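Local coordinates for protein N-acetylneuraminate lyase (Fusobacterium nucleatum subsp. nucleatum ATCC 25586, PDB 5ZKA) that is a lyase of the dihydrodipicolinate synthetase family, folded as a parallel alpha/beta TIM barrel, at residues G39-I44 with A80-K85; S23-P28 with D54-G59; G33-K38 with K74-I79. All coordinates share one frame; numbering follows the deposited sequence.

Contact 1. Residues G39-I44 with A80-K85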
# COMPACT_ATOMS: atom_id res chain seq x y z
N GLY A 39 19.24 22.06 22.75
CA GLY A 39 18.70 21.81 21.42
C GLY A 39 17.46 20.94 21.44
O GLY A 39 16.57 21.11 20.59
N LEU A 40 17.38 20.00 22.39
CA LEU A 40 16.19 19.15 22.48
C LEU A 40 14.96 19.98 22.80
O LEU A 40 13.89 19.78 22.22
CB LEU A 40 16.39 18.06 23.54
CG LEU A 40 15.19 17.14 23.78
CD1 LEU A 40 14.70 16.47 22.46
CD2 LEU A 40 15.50 16.06 24.84
N ARG A 41 15.08 20.92 23.74
CA ARG A 41 13.97 21.84 24.00
C ARG A 41 13.62 22.66 22.75
O ARG A 41 12.44 22.92 22.49
CB ARG A 41 14.31 22.74 25.18
CG ARG A 41 14.52 21.93 26.47
CD ARG A 41 14.72 22.82 27.69
NE ARG A 41 14.94 21.99 28.88
CZ ARG A 41 13.99 21.63 29.73
NH1 ARG A 41 12.74 22.03 29.55
NH2 ARG A 41 14.29 20.86 30.78
N GLU A 42 14.63 23.06 21.97
CA GLU A 42 14.36 23.82 20.76
C GLU A 42 13.60 22.99 19.73
O GLU A 42 12.72 23.51 19.03
CB GLU A 42 15.66 24.34 20.15
CG GLU A 42 16.35 25.42 21.00
CD GLU A 42 17.57 26.01 20.31
OE1 GLU A 42 17.81 25.66 19.14
OE2 GLU A 42 18.29 26.80 20.96
N ILE A 43 13.93 21.71 19.62
CA ILE A 43 13.22 20.85 18.67
C ILE A 43 11.79 20.65 19.12
O ILE A 43 10.85 20.67 18.31
CB ILE A 43 13.96 19.51 18.50
CG1 ILE A 43 15.33 19.72 17.87
CG2 ILE A 43 13.12 18.55 17.66
CD1 ILE A 43 16.14 18.41 17.74
N ILE A 44 11.59 20.42 20.42
CA ILE A 44 10.24 20.29 20.97
C ILE A 44 9.43 21.56 20.70
O ILE A 44 8.28 21.49 20.24
CB ILE A 44 10.31 19.98 22.47
CG1 ILE A 44 10.88 18.58 22.69
CG2 ILE A 44 8.94 20.11 23.11
CD1 ILE A 44 11.40 18.34 24.11
N ALA A 80 11.51 16.06 27.64
CA ALA A 80 10.39 16.19 26.72
C ALA A 80 9.11 16.59 27.46
O ALA A 80 8.42 17.53 27.05
CB ALA A 80 10.18 14.88 25.94
N ILE A 81 8.78 15.90 28.56
CA ILE A 81 7.54 16.23 29.25
C ILE A 81 7.68 17.53 30.04
O ILE A 81 6.69 18.25 30.25
CB ILE A 81 7.08 15.06 30.13
CG1 ILE A 81 5.62 15.27 30.57
CG2 ILE A 81 7.99 14.85 31.33
CD1 ILE A 81 4.98 14.02 31.12
N ASP A 82 8.89 17.87 30.49
CA ASP A 82 9.07 19.16 31.15
C ASP A 82 8.86 20.30 30.18
O ASP A 82 8.26 21.32 30.52
CB ASP A 82 10.46 19.24 31.78
CG ASP A 82 10.71 20.56 32.47
OD1 ASP A 82 10.10 20.80 33.53
OD2 ASP A 82 11.50 21.37 31.93
N GLU A 83 9.35 20.15 28.94
CA GLU A 83 9.22 21.22 27.96
C GLU A 83 7.82 21.25 27.35
O GLU A 83 7.26 22.34 27.15
CB GLU A 83 10.27 21.05 26.86
CG GLU A 83 10.30 22.20 25.88
CD GLU A 83 10.71 23.51 26.52
OE1 GLU A 83 11.55 23.50 27.45
OE2 GLU A 83 10.19 24.56 26.10
N ALA A 84 7.25 20.08 27.03
CA ALA A 84 5.97 20.04 26.35
C ALA A 84 4.80 20.29 27.29
O ALA A 84 3.77 20.83 26.86
CB ALA A 84 5.79 18.69 25.65
N LYS A 85 4.93 19.91 28.57
CA LYS A 85 3.87 20.03 29.58
C LYS A 85 2.63 19.31 29.06
O LYS A 85 2.75 18.16 28.59
CB LYS A 85 3.70 21.51 29.91
CG LYS A 85 4.95 22.09 30.54
CD LYS A 85 4.78 23.52 30.99
CE LYS A 85 5.89 23.90 31.96
NZ LYS A 85 7.24 23.61 31.39
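Arg41 reaches across this helix pair with CG anti to its own carbonyl carbon (chi1 -62°) and a chain extended from CG to NE. Its NH1 is gripped by two carboxylates: it donates to Glu83 OE1 at 2.8 Å, the straighter bond, and to Asp82 OD2, also at 2.8 Å. Both oxygens sit near the guanidinium plane and offer their anti lone pairs; each carboxylate plane is turned almost at right angles to the guanidinium. NH2 adds a weak bond to Asp82 OD2 at 3.1 Å. Glu83 starts with CG anti to its backbone N and then bends at chi2 (64°), which lays OE1 alongside the arginine chain, 3.3 Å from Arg41 CD. The other oxygen of Glu83 is salt-bridged to Arg45. Helices 37-49 and 70-84 are successive outer helices of the TIM barrel; the axes of their segments 39-44 and 80-84 come within 9.7 Å and cross at -51°. Under the charged network Ile44 points at the facing helix: its CG2 rests on the aliphatic part of Glu83, 3.7 Å from CG, while its CD1 presses on the backbone at Ala80 CA, 3.5 Å away. Leu25 and Leu56 lie against the same isoleucine from the barrel side. Lys85, with positive phi just past the helix, curls its chain back so that NZ meets the carbonyl oxygen Asp82 O at 2.7 Å, nearly along the C=O axis.

Contact 2. Residues S23-P28 with D54-G59; sequences SALMVP and DGLYVG
The flat groups that meet here are peptide units, and each carbonyl is approached from above its plane, well off the lone pairs. The ring of Tyr57 takes no part across the two strands: with CG anti to the backbone N (chi1 -171°) it leads away to Ile91 and Gln93 of the next strand, and its OH at the ring edge is hydrogen-bonded to Ser118. Only its CB stays close, beside Ser23 O. The pairing is parallel, Ser23 with Leu56 and Ala24 with Tyr57. Ser23 N donates to Gly55 O at 3.2 Å, the longest of the three bonds; Tyr57 N returns a nearly straight one to Ser23 O at 2.8 Å (176° at the hydrogen); Leu25 N then reaches Tyr57 O at 3.0 Å. Strands 20-24 and 55-58 are the first two of the TIM barrel, joined by a right-handed beta-alpha-beta crossover through helix 37-49. Ala24 and Tyr57 face the barrel interior, whereas Ser23 and Leu56 look out to that helix, where Asn47 binds Ser23 OG and touches Leu56. On this outer face Leu56 CD2 lies 4.0 Å from Ser23 CB. Leu25 has CG anti to its backbone N and spreads its two methyls over the neighbouring strand, CD1 near Leu56 CD2 and CD2 4.2 Å from Val58 CG2. Beyond the direct bonds two waters fill in: water 1 donates to Tyr57 O at 2.7 Å and also to Leu25 O, and water 2 donates to Leu25 O while accepting from Gly59 N at 2.9 Å. In this wholly buried contact Tyr57 O is shared between Leu25 N and water 1, and Leu25 O accepts from both waters, so bound water is part of the barrel's internal bonding.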
# COMPACT_ATOMS: atom_id res chain seq x y z
N SER A 23 4.79 14.00 15.70
CA SER A 23 6.19 13.92 15.28
C SER A 23 6.91 12.86 16.11
O SER A 23 6.81 12.86 17.34
CB SER A 23 6.89 15.26 15.47
OG SER A 23 6.53 16.18 14.45
N ALA A 24 7.64 11.98 15.44
CA ALA A 24 8.60 11.12 16.12
C ALA A 24 9.79 12.00 16.45
O ALA A 24 10.58 12.36 15.57
CB ALA A 24 8.99 9.93 15.26
N LEU A 25 9.87 12.40 17.71
CA LEU A 25 10.75 13.47 18.13
C LEU A 25 12.22 13.12 17.88
O LEU A 25 12.71 12.09 18.36
CB LEU A 25 10.51 13.77 19.61
CG LEU A 25 11.28 14.94 20.19
CD1 LEU A 25 10.79 16.23 19.55
CD2 LEU A 25 11.11 14.98 21.70
N MET A 26 12.91 13.98 17.15
CA MET A 26 14.35 13.82 16.99
C MET A 26 15.08 14.41 18.18
O MET A 26 14.60 15.33 18.85
CB MET A 26 14.82 14.50 15.71
CG MET A 26 14.10 13.98 14.49
SD MET A 26 15.19 13.81 13.08
CE MET A 26 16.37 12.60 13.64
N VAL A 27 16.27 13.87 18.45
CA VAL A 27 17.06 14.23 19.62
C VAL A 27 18.42 14.72 19.14
O VAL A 27 19.06 14.04 18.34
CB VAL A 27 17.23 13.05 20.59
CG1 VAL A 27 18.13 13.47 21.77
CG2 VAL A 27 15.87 12.60 21.09
N PRO A 28 18.88 15.90 19.58
CA PRO A 28 20.21 16.35 19.20
C PRO A 28 21.27 15.85 20.16
O PRO A 28 21.14 15.99 21.39
CB PRO A 28 20.08 17.88 19.23
CG PRO A 28 19.05 18.14 20.27
CD PRO A 28 18.11 16.94 20.27
N ASP A 54 -0.17 17.55 16.74
CA ASP A 54 -1.10 17.15 17.79
C ASP A 54 -0.42 16.37 18.91
O ASP A 54 -0.98 16.28 20.01
CB ASP A 54 -2.22 16.29 17.19
CG ASP A 54 -2.93 17.00 16.05
OD1 ASP A 54 -3.50 18.07 16.30
OD2 ASP A 54 -2.91 16.49 14.90
N GLY A 55 0.76 15.81 18.67
CA GLY A 55 1.41 15.00 19.69
C GLY A 55 2.87 14.81 19.38
O GLY A 55 3.35 15.13 18.28
N LEU A 56 3.60 14.30 20.38
CA LEU A 56 4.99 13.91 20.22
C LEU A 56 5.14 12.45 20.59
O LEU A 56 4.60 12.01 21.62
CB LEU A 56 5.92 14.77 21.09
CG LEU A 56 6.00 16.26 20.72
CD1 LEU A 56 6.85 17.01 21.73
CD2 LEU A 56 6.55 16.43 19.31
N TYR A 57 5.84 11.69 19.75
CA TYR A 57 6.19 10.30 19.99
C TYR A 57 7.65 10.28 20.43
O TYR A 57 8.55 10.51 19.62
CB TYR A 57 5.96 9.48 18.73
CG TYR A 57 6.07 8.00 18.88
CD1 TYR A 57 5.00 7.25 19.33
CD2 TYR A 57 7.24 7.34 18.53
CE1 TYR A 57 5.09 5.86 19.44
CE2 TYR A 57 7.34 5.96 18.63
CZ TYR A 57 6.26 5.24 19.09
OH TYR A 57 6.37 3.87 19.18
N VAL A 58 7.88 10.05 21.72
CA VAL A 58 9.19 10.23 22.32
C VAL A 58 9.84 8.87 22.52
O VAL A 58 9.21 7.94 23.04
CB VAL A 58 9.09 10.99 23.66
CG1 VAL A 58 10.49 11.27 24.21
CG2 VAL A 58 8.32 12.31 23.46
N GLY A 59 11.10 8.75 22.10
CA GLY A 59 11.85 7.52 22.29
C GLY A 59 11.69 6.50 21.19
O GLY A 59 11.98 5.32 21.42
O HOH W 1 10.86 9.61 18.64
O HOH W 2 12.74 10.89 21.14

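Contact 3. Residues G33-K38 with K74-I79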
# COMPACT_ATOMS: atom_id res chain seq x y z
N GLY A 33 28.17 11.84 21.79
CA GLY A 33 26.93 11.11 21.95
C GLY A 33 26.04 11.57 23.09
O GLY A 33 24.90 11.09 23.19
N SER A 34 26.50 12.47 23.95
CA SER A 34 25.65 12.92 25.04
C SER A 34 24.53 13.81 24.50
O SER A 34 24.62 14.38 23.41
CB SER A 34 26.47 13.67 26.10
OG SER A 34 27.04 14.83 25.54
N ILE A 35 23.45 13.92 25.28
CA ILE A 35 22.28 14.68 24.86
C ILE A 35 22.57 16.18 24.90
O ILE A 35 23.16 16.69 25.87
CB ILE A 35 21.09 14.34 25.77
CG1 ILE A 35 20.79 12.84 25.69
CG2 ILE A 35 19.88 15.18 25.42
CD1 ILE A 35 20.20 12.29 26.96
N ASN A 36 22.13 16.90 23.87
CA ASN A 36 22.16 18.37 23.87
C ASN A 36 20.80 18.85 24.37
O ASN A 36 19.85 18.96 23.59
CB ASN A 36 22.50 18.90 22.48
CG ASN A 36 22.38 20.43 22.35
OD1 ASN A 36 22.08 21.14 23.31
ND2 ASN A 36 22.62 20.93 21.15
N GLU A 37 20.71 19.16 25.67
CA GLU A 37 19.42 19.49 26.27
C GLU A 37 18.85 20.79 25.71
O GLU A 37 17.65 20.88 25.43
CB GLU A 37 19.56 19.58 27.79
CG GLU A 37 18.31 20.11 28.46
CD GLU A 37 18.36 20.00 29.97
OE1 GLU A 37 19.06 19.10 30.49
OE2 GLU A 37 17.69 20.82 30.64
N LYS A 38 19.69 21.82 25.54
CA LYS A 38 19.21 23.07 24.96
C LYS A 38 18.57 22.84 23.60
O LYS A 38 17.48 23.34 23.31
CB LYS A 38 20.36 24.08 24.86
CG LYS A 38 19.96 25.43 24.29
N LYS A 74 16.11 7.89 29.73
CA LYS A 74 15.36 8.53 30.81
C LYS A 74 15.48 10.05 30.75
O LYS A 74 14.49 10.77 30.97
CB LYS A 74 15.86 8.01 32.16
CG LYS A 74 15.55 6.53 32.43
CD LYS A 74 16.14 6.08 33.77
CE LYS A 74 15.70 4.68 34.15
NZ LYS A 74 16.32 4.25 35.44
N ARG A 75 16.67 10.57 30.46
CA ARG A 75 16.86 12.01 30.42
C ARG A 75 16.07 12.65 29.28
O ARG A 75 15.51 13.74 29.43
CB ARG A 75 18.34 12.35 30.31
CG ARG A 75 18.63 13.85 30.39
CD ARG A 75 18.51 14.38 31.82
NE ARG A 75 18.50 15.84 31.89
CZ ARG A 75 17.52 16.57 32.43
NH1 ARG A 75 16.47 15.97 32.98
NH2 ARG A 75 17.59 17.90 32.43
N VAL A 76 16.00 11.97 28.13
CA VAL A 76 15.17 12.46 27.03
C VAL A 76 13.71 12.55 27.47
O VAL A 76 13.03 13.55 27.22
CB VAL A 76 15.33 11.55 25.79
CG1 VAL A 76 14.24 11.86 24.75
CG2 VAL A 76 16.71 11.72 25.19
N PHE A 77 13.21 11.50 28.13
CA PHE A 77 11.83 11.51 28.59
C PHE A 77 11.58 12.63 29.59
O PHE A 77 10.51 13.26 29.57
CB PHE A 77 11.47 10.17 29.24
CG PHE A 77 11.30 9.03 28.27
CD1 PHE A 77 10.41 9.11 27.21
CD2 PHE A 77 12.01 7.85 28.45
CE1 PHE A 77 10.26 8.05 26.32
CE2 PHE A 77 11.85 6.78 27.57
CZ PHE A 77 10.98 6.88 26.51
N GLU A 78 12.54 12.89 30.49
CA GLU A 78 12.37 13.97 31.47
C GLU A 78 12.24 15.32 30.78
O GLU A 78 11.35 16.12 31.12
CB GLU A 78 13.57 14.04 32.42
CG GLU A 78 13.91 12.82 33.18
CD GLU A 78 15.20 13.01 33.96
OE1 GLU A 78 15.52 14.17 34.30
OE2 GLU A 78 15.88 11.99 34.22
N ILE A 79 13.16 15.63 29.88
CA ILE A 79 13.16 16.93 29.22
C ILE A 79 11.89 17.10 28.39
O ILE A 79 11.23 18.14 28.44
CB ILE A 79 14.43 17.08 28.36
CG1 ILE A 79 15.66 17.10 29.27
CG2 ILE A 79 14.37 18.35 27.48
CD1 ILE A 79 16.95 16.72 28.55
O HOH W 3 20.69 16.65 30.33
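In this TIM barrel the N-terminal start of the outer helix 37-49, together with the loop leading into it, packs on the middle of the next outer helix, 70-84. Asn36 is the N-cap of the first helix, its OD1 accepting from Gly39 N. One residue before it, Ile35 sends CD1 into the facing helix, 3.8 Å from Arg75 CB and 4.0 Å from Val76 CG2. One residue after it, Glu37 stretches out with CG anti to the backbone N (chi1 172°) and the chain extended beyond, bringing its carboxylate to Arg75. The aliphatic part of Glu37 lies across Ile79, CG 3.7 Å from Ile79 CD1. Arg75 turns at chi2 (75°) so that its guanidinium lies along its own helix in the C-terminal direction; Ile79 CG1 sits 3.7 Å above the centre of one face and backs that side of the group. Around the rim NH2 donates to Glu37 OE1 at 2.7 Å, meeting that oxygen from above the carboxylate plane, the two planes being 68° apart. Water 3 makes a second link, accepting from Arg75 NE at 2.8 Å and donating to Glu37 OE1. Between two acids the arginine's positive charge would be well stabilised. Arg75 NH1 also makes a salt bridge to Glu78 OE1, one turn on, a very short and bent one at 2.4 Å.

How the contacts relate
The three contacts meet around the first two beta-alpha units of the barrel. Contacts 1 and 3 are consecutive levels of one helix-helix interface, their centres about 9 Å apart; Ile79 CG2 spans them, 3.7 Å from Leu40 CD2, and a long, weak ion pair from Glu37 to Arg41 runs alongside. Contact 2 lies further in, its centre about 9 Å from that of contact 1 and 12 Å from that of contact 3. Contacts 2 and 3 are joined where Pro28 O, 2.8 Å from Asn36 N, probably accepts a hydrogen bond, and where Val58 CG1 packs 3.8 Å from Val76 CG1. Lys178, which carries the KPI modification, follows strand 174-176, with three strands between it and strand 55-58.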